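Local coordinates for protein aminoglycoside N(3)-acetyltransferase (Streptomyces griseus, PDB 7LAP) that probably acetylates the 3-amino group of aminoglycoside antibiotics, as a resistance-conferring member of the antibiotic N-acetyltransferase family, at residues Q97-P109 / E208-R220. Numbering follows the deposited sequence.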
loop_
_atom_site.group_PDB
_atom_site.type_symbol
_atom_site.label_atom_id
_atom_site.label_comp_id
_atom_site.label_asym_id
_atom_site.label_seq_id
_atom_site.Cartn_x
_atom_site.Cartn_y
_atom_site.Cartn_z
ATOM N N GLN B 97 -13.302 -4.241 -24.033
ATOM C CA GLN B 97 -12.791 -2.880 -23.990
ATOM C C GLN B 97 -13.920 -1.874 -23.837
ATOM O O GLN B 97 -13.721 -0.823 -23.222
ATOM C CB GLN B 97 -11.919 -2.561 -25.204
ATOM C CG GLN B 97 -12.324 -3.134 -26.516
ATOM C CD GLN B 97 -11.420 -2.616 -27.624
ATOM O OE1 GLN B 97 -11.263 -1.400 -27.794
ATOM N NE2 GLN B 97 -10.822 -3.531 -28.384
ATOM N N GLU B 98 -15.120 -2.202 -24.317
ATOM C CA GLU B 98 -16.273 -1.350 -24.029
ATOM C C GLU B 98 -16.547 -1.262 -22.529
ATOM O O GLU B 98 -16.903 -0.192 -22.015
ATOM C CB GLU B 98 -17.508 -1.867 -24.764
ATOM C CG GLU B 98 -18.764 -1.033 -24.529
ATOM C CD GLU B 98 -18.541 0.481 -24.696
ATOM O OE1 GLU B 98 -17.717 0.899 -25.552
ATOM O OE2 GLU B 98 -19.195 1.256 -23.953
ATOM N N ALA B 99 -16.414 -2.384 -21.814
ATOM C CA ALA B 99 -16.561 -2.359 -20.363
ATOM C C ALA B 99 -15.527 -1.437 -19.725
ATOM O O ALA B 99 -15.852 -0.651 -18.832
ATOM C CB ALA B 99 -16.423 -3.773 -19.800
ATOM N N VAL B 100 -14.275 -1.515 -20.183
ATOM C CA VAL B 100 -13.231 -0.621 -19.683
ATOM C C VAL B 100 -13.591 0.832 -19.965
ATOM O O VAL B 100 -13.537 1.683 -19.072
ATOM C CB VAL B 100 -11.869 -0.998 -20.297
ATOM C CG1 VAL B 100 -10.805 0.031 -19.955
ATOM C CG2 VAL B 100 -11.464 -2.368 -19.836
ATOM N N ARG B 101 -13.978 1.138 -21.210
ATOM C CA ARG B 101 -14.279 2.517 -21.581
ATOM C C ARG B 101 -15.489 3.056 -20.831
ATOM O O ARG B 101 -15.555 4.250 -20.524
ATOM C CB ARG B 101 -14.533 2.619 -23.082
ATOM C CG ARG B 101 -13.285 2.689 -23.901
ATOM C CD ARG B 101 -13.411 3.711 -25.022
ATOM N NE ARG B 101 -12.089 4.141 -25.477
ATOM C CZ ARG B 101 -11.232 3.353 -26.128
ATOM N NH1 ARG B 101 -11.555 2.089 -26.410
ATOM N NH2 ARG B 101 -10.048 3.824 -26.496
ATOM N N ALA B 102 -16.480 2.206 -20.577
ATOM C CA ALA B 102 -17.672 2.653 -19.871
ATOM C C ALA B 102 -17.474 2.702 -18.357
ATOM O O ALA B 102 -18.099 3.527 -17.690
ATOM C CB ALA B 102 -18.848 1.735 -20.209
ATOM N N HIS B 103 -16.619 1.854 -17.780
ATOM C CA HIS B 103 -16.640 1.677 -16.326
ATOM C C HIS B 103 -15.312 1.865 -15.601
ATOM O O HIS B 103 -15.319 1.898 -14.362
ATOM C CB HIS B 103 -17.187 0.283 -15.968
ATOM C CG HIS B 103 -18.553 0.029 -16.520
ATOM N ND1 HIS B 103 -19.651 0.774 -16.149
ATOM C CD2 HIS B 103 -18.989 -0.839 -17.462
ATOM C CE1 HIS B 103 -20.708 0.364 -16.824
ATOM N NE2 HIS B 103 -20.334 -0.618 -17.624
ATOM N N HIS B 104 -14.191 1.955 -16.299
ATOM C CA HIS B 104 -12.930 2.168 -15.596
ATOM C C HIS B 104 -12.914 3.540 -14.923
ATOM O O HIS B 104 -13.071 4.557 -15.604
ATOM C CB HIS B 104 -11.738 2.030 -16.528
ATOM C CG HIS B 104 -10.443 1.827 -15.802
ATOM N ND1 HIS B 104 -9.821 0.606 -15.727
ATOM C CD2 HIS B 104 -9.676 2.687 -15.089
ATOM C CE1 HIS B 104 -8.702 0.724 -15.031
ATOM N NE2 HIS B 104 -8.597 1.977 -14.626
ATOM N N PRO B 105 -12.724 3.615 -13.611
ATOM C CA PRO B 105 -12.784 4.915 -12.940
ATOM C C PRO B 105 -11.643 5.838 -13.358
ATOM O O PRO B 105 -10.579 5.402 -13.804
ATOM C CB PRO B 105 -12.687 4.552 -11.455
ATOM C CG PRO B 105 -11.917 3.220 -11.451
ATOM C CD PRO B 105 -12.348 2.515 -12.703
ATOM N N ALA B 106 -11.894 7.137 -13.219
ATOM C CA ALA B 106 -10.886 8.147 -13.502
ATOM C C ALA B 106 -9.745 8.082 -12.496
ATOM O O ALA B 106 -9.953 7.807 -11.307
ATOM C CB ALA B 106 -11.498 9.546 -13.428
ATOM N N PHE B 107 -8.542 8.419 -12.972
ATOM C CA PHE B 107 -7.447 8.722 -12.060
ATOM C C PHE B 107 -7.880 9.772 -11.039
ATOM O O PHE B 107 -8.591 10.729 -11.365
ATOM C CB PHE B 107 -6.217 9.197 -12.841
ATOM C CG PHE B 107 -5.051 9.591 -11.959
ATOM C CD1 PHE B 107 -4.262 8.617 -11.329
ATOM C CD2 PHE B 107 -4.743 10.925 -11.744
ATOM C CE1 PHE B 107 -3.169 8.984 -10.530
ATOM C CE2 PHE B 107 -3.660 11.290 -10.933
ATOM C CZ PHE B 107 -2.883 10.333 -10.319
ATOM N N ASP B 108 -7.485 9.559 -9.787
ATOM C CA ASP B 108 -7.760 10.485 -8.688
ATOM C C ASP B 108 -6.493 10.702 -7.862
ATOM O O ASP B 108 -6.052 9.770 -7.158
ATOM C CB ASP B 108 -8.887 9.950 -7.806
ATOM C CG ASP B 108 -9.268 10.918 -6.698
ATOM O OD1 ASP B 108 -8.629 11.986 -6.606
ATOM O OD2 ASP B 108 -10.229 10.643 -5.940
ATOM N N PRO B 109 -5.913 11.904 -7.865
ATOM C CA PRO B 109 -4.632 12.100 -7.163
ATOM C C PRO B 109 -4.707 11.792 -5.680
ATOM O O PRO B 109 -3.671 11.437 -5.089
ATOM C CB PRO B 109 -4.312 13.581 -7.417
ATOM C CG PRO B 109 -5.074 13.945 -8.645
ATOM C CD PRO B 109 -6.361 13.137 -8.549
ATOM N N GLU B 208 -4.740 6.069 -24.033
ATOM C CA GLU B 208 -5.829 6.834 -23.458
ATOM C C GLU B 208 -5.988 6.438 -22.006
ATOM O O GLU B 208 -5.680 5.316 -21.626
ATOM C CB GLU B 208 -7.122 6.608 -24.208
ATOM C CG GLU B 208 -6.936 6.764 -25.686
ATOM C CD GLU B 208 -8.108 6.235 -26.453
ATOM O OE1 GLU B 208 -9.229 6.724 -26.212
ATOM O OE2 GLU B 208 -7.910 5.322 -27.281
ATOM N N GLN B 209 -6.443 7.378 -21.190
ATOM C CA GLN B 209 -6.653 7.070 -19.787
ATOM C C GLN B 209 -7.734 8.001 -19.279
ATOM O O GLN B 209 -7.847 9.137 -19.757
ATOM C CB GLN B 209 -5.359 7.217 -18.973
ATOM C CG GLN B 209 -4.576 5.885 -18.858
ATOM C CD GLN B 209 -3.234 6.057 -18.213
ATOM O OE1 GLN B 209 -2.974 7.073 -17.578
ATOM N NE2 GLN B 209 -2.372 5.064 -18.351
ATOM N N PRO B 210 -8.575 7.534 -18.361
ATOM C CA PRO B 210 -9.656 8.377 -17.848
ATOM C C PRO B 210 -9.132 9.312 -16.767
ATOM O O PRO B 210 -8.459 8.886 -15.819
ATOM C CB PRO B 210 -10.655 7.364 -17.282
ATOM C CG PRO B 210 -9.809 6.193 -16.904
ATOM C CD PRO B 210 -8.652 6.145 -17.861
ATOM N N ILE B 211 -9.449 10.599 -16.921
ATOM C CA ILE B 211 -9.187 11.607 -15.909
ATOM C C ILE B 211 -10.499 12.308 -15.546
ATOM O O ILE B 211 -11.552 12.091 -16.149
ATOM C CB ILE B 211 -8.114 12.625 -16.354
ATOM C CG1 ILE B 211 -8.532 13.329 -17.640
ATOM C CG2 ILE B 211 -6.779 11.924 -16.572
ATOM C CD1 ILE B 211 -8.012 14.764 -17.779
ATOM N N GLU B 212 -10.413 13.126 -14.511
ATOM C CA GLU B 212 -11.534 13.862 -13.959
ATOM C C GLU B 212 -11.226 15.350 -14.115
ATOM O O GLU B 212 -10.280 15.859 -13.498
ATOM C CB GLU B 212 -11.739 13.467 -12.500
ATOM C CG GLU B 212 -12.603 14.411 -11.718
ATOM C CD GLU B 212 -13.346 13.704 -10.613
ATOM O OE1 GLU B 212 -13.660 12.500 -10.784
ATOM O OE2 GLU B 212 -13.624 14.351 -9.580
ATOM N N VAL B 213 -11.991 16.037 -14.963
ATOM C CA VAL B 213 -11.840 17.477 -15.166
ATOM C C VAL B 213 -13.211 18.127 -15.094
ATOM O O VAL B 213 -14.163 17.650 -15.723
ATOM C CB VAL B 213 -11.153 17.827 -16.504
ATOM C CG1 VAL B 213 -9.637 17.562 -16.420
ATOM C CG2 VAL B 213 -11.778 17.059 -17.643
ATOM N N ALA B 214 -13.295 19.222 -14.343
ATOM C CA ALA B 214 -14.531 19.914 -13.983
ATOM C C ALA B 214 -15.399 19.067 -13.062
ATOM O O ALA B 214 -16.571 19.406 -12.831
ATOM C CB ALA B 214 -15.339 20.346 -15.217
ATOM N N GLY B 215 -14.851 17.987 -12.510
ATOM C CA GLY B 215 -15.611 17.069 -11.700
ATOM C C GLY B 215 -16.304 15.975 -12.479
ATOM O O GLY B 215 -17.063 15.196 -11.882
ATOM N N GLU B 216 -16.088 15.894 -13.793
ATOM C CA GLU B 216 -16.663 14.822 -14.587
ATOM C C GLU B 216 -15.553 13.966 -15.180
ATOM O O GLU B 216 -14.452 14.450 -15.448
ATOM C CB GLU B 216 -17.568 15.368 -15.692
ATOM C CG GLU B 216 -19.053 15.594 -15.287
ATOM C CD GLU B 216 -19.602 14.574 -14.271
ATOM O OE1 GLU B 216 -19.262 13.360 -14.353
ATOM O OE2 GLU B 216 -20.415 15.000 -13.407
ATOM N N ARG B 217 -15.841 12.681 -15.358
ATOM C CA ARG B 217 -14.857 11.754 -15.895
ATOM C C ARG B 217 -14.869 11.825 -17.412
ATOM O O ARG B 217 -15.916 11.688 -18.040
ATOM C CB ARG B 217 -15.146 10.332 -15.413
ATOM C CG ARG B 217 -14.674 9.187 -16.292
ATOM C CD ARG B 217 -15.395 7.937 -15.788
ATOM N NE ARG B 217 -14.849 6.672 -16.273
ATOM C CZ ARG B 217 -15.138 6.144 -17.455
ATOM N NH1 ARG B 217 -15.951 6.792 -18.283
ATOM N NH2 ARG B 217 -14.603 4.980 -17.821
ATOM N N VAL B 218 -13.699 12.034 -17.995
ATOM C CA VAL B 218 -13.535 12.074 -19.437
ATOM C C VAL B 218 -12.281 11.294 -19.780
ATOM O O VAL B 218 -11.307 11.281 -19.018
ATOM C CB VAL B 218 -13.431 13.525 -19.971
ATOM C CG1 VAL B 218 -14.636 14.353 -19.551
ATOM C CG2 VAL B 218 -12.165 14.155 -19.468
ATOM N N TRP B 219 -12.314 10.634 -20.933
ATOM C CA TRP B 219 -11.115 10.021 -21.482
ATOM C C TRP B 219 -10.270 11.085 -22.168
ATOM O O TRP B 219 -10.785 12.101 -22.647
ATOM C CB TRP B 219 -11.481 8.905 -22.465
ATOM C CG TRP B 219 -11.969 7.695 -21.745
ATOM C CD1 TRP B 219 -13.217 7.502 -21.232
ATOM C CD2 TRP B 219 -11.194 6.544 -21.361
ATOM N NE1 TRP B 219 -13.275 6.297 -20.581
ATOM C CE2 TRP B 219 -12.048 5.687 -20.648
ATOM C CE3 TRP B 219 -9.871 6.150 -21.573
ATOM C CZ2 TRP B 219 -11.621 4.445 -20.140
ATOM C CZ3 TRP B 219 -9.443 4.929 -21.066
ATOM C CH2 TRP B 219 -10.317 4.089 -20.358
ATOM N N ARG B 220 -8.955 10.866 -22.173
ATOM C CA ARG B 220 -8.024 11.752 -22.853
ATOM C C ARG B 220 -6.961 10.901 -23.528
ATOM O O ARG B 220 -6.576 9.854 -23.005
ATOM C CB ARG B 220 -7.360 12.758 -21.883
ATOM C CG ARG B 220 -6.648 13.890 -22.588
ATOM C CD ARG B 220 -6.145 14.992 -21.664
ATOM N NE ARG B 220 -5.536 16.086 -22.433
ATOM C CZ ARG B 220 -4.435 15.990 -23.191
ATOM N NH1 ARG B 220 -3.741 14.850 -23.273
ATOM N NH2 ARG B 220 -3.999 17.061 -23.856
HETATM O O HOH W 1 -8.030 13.168 -12.765
#
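Arg217 reaches the C-terminal end of helix 94-103 and binds one carbonyl of its last turn, Arg101 O, and one just past it, His104 O. Its CB lies 4.2 Å from Ala106 CB; the chain then runs extended, CG anti to the backbone N (chi1 153°), and carries CD past His104 O. NE and NH2 grip that oxygen side-on, at 2.8 and 2.7 Å respectively, both from the same face of the carbonyl plane. NH2 also donates to Arg101 O at 3.0 Å, a nearly straight bond (165°) that meets the oxygen from above its carbonyl plane, while NH1 adds a weak bond to the same atom. Both oxygens lie in the guanidinium plane, which fixes the rotation of the group, and the positive charge probably suits the negative end of the helix dipole. Trp219 NE1 takes a lone pair of Arg101 O in the carbonyl plane, so this oxygen serves two residues of one strand. Within the hairpin, Pro210 CB lies over one face of the Trp219 indole. On the far side of Trp219 from Arg217, Arg101, bent at chi2, presents NH2 to both carboxylate oxygens of Glu208 in a salt bridge, 2.7 Å to OE2. Beyond the helix, Phe107 N donates to Pro210 O at 2.9 Å, and a water links Phe107 O to Glu212 N. The contact thus lays the end of helix 94-103 and its following loop against the turn end of the antiparallel hairpin 204-213/216-225; Trp81 meets Phe107 edge-to-face and the His104 ring at a steep angle, and Pro21 of the second subunit touches Val100.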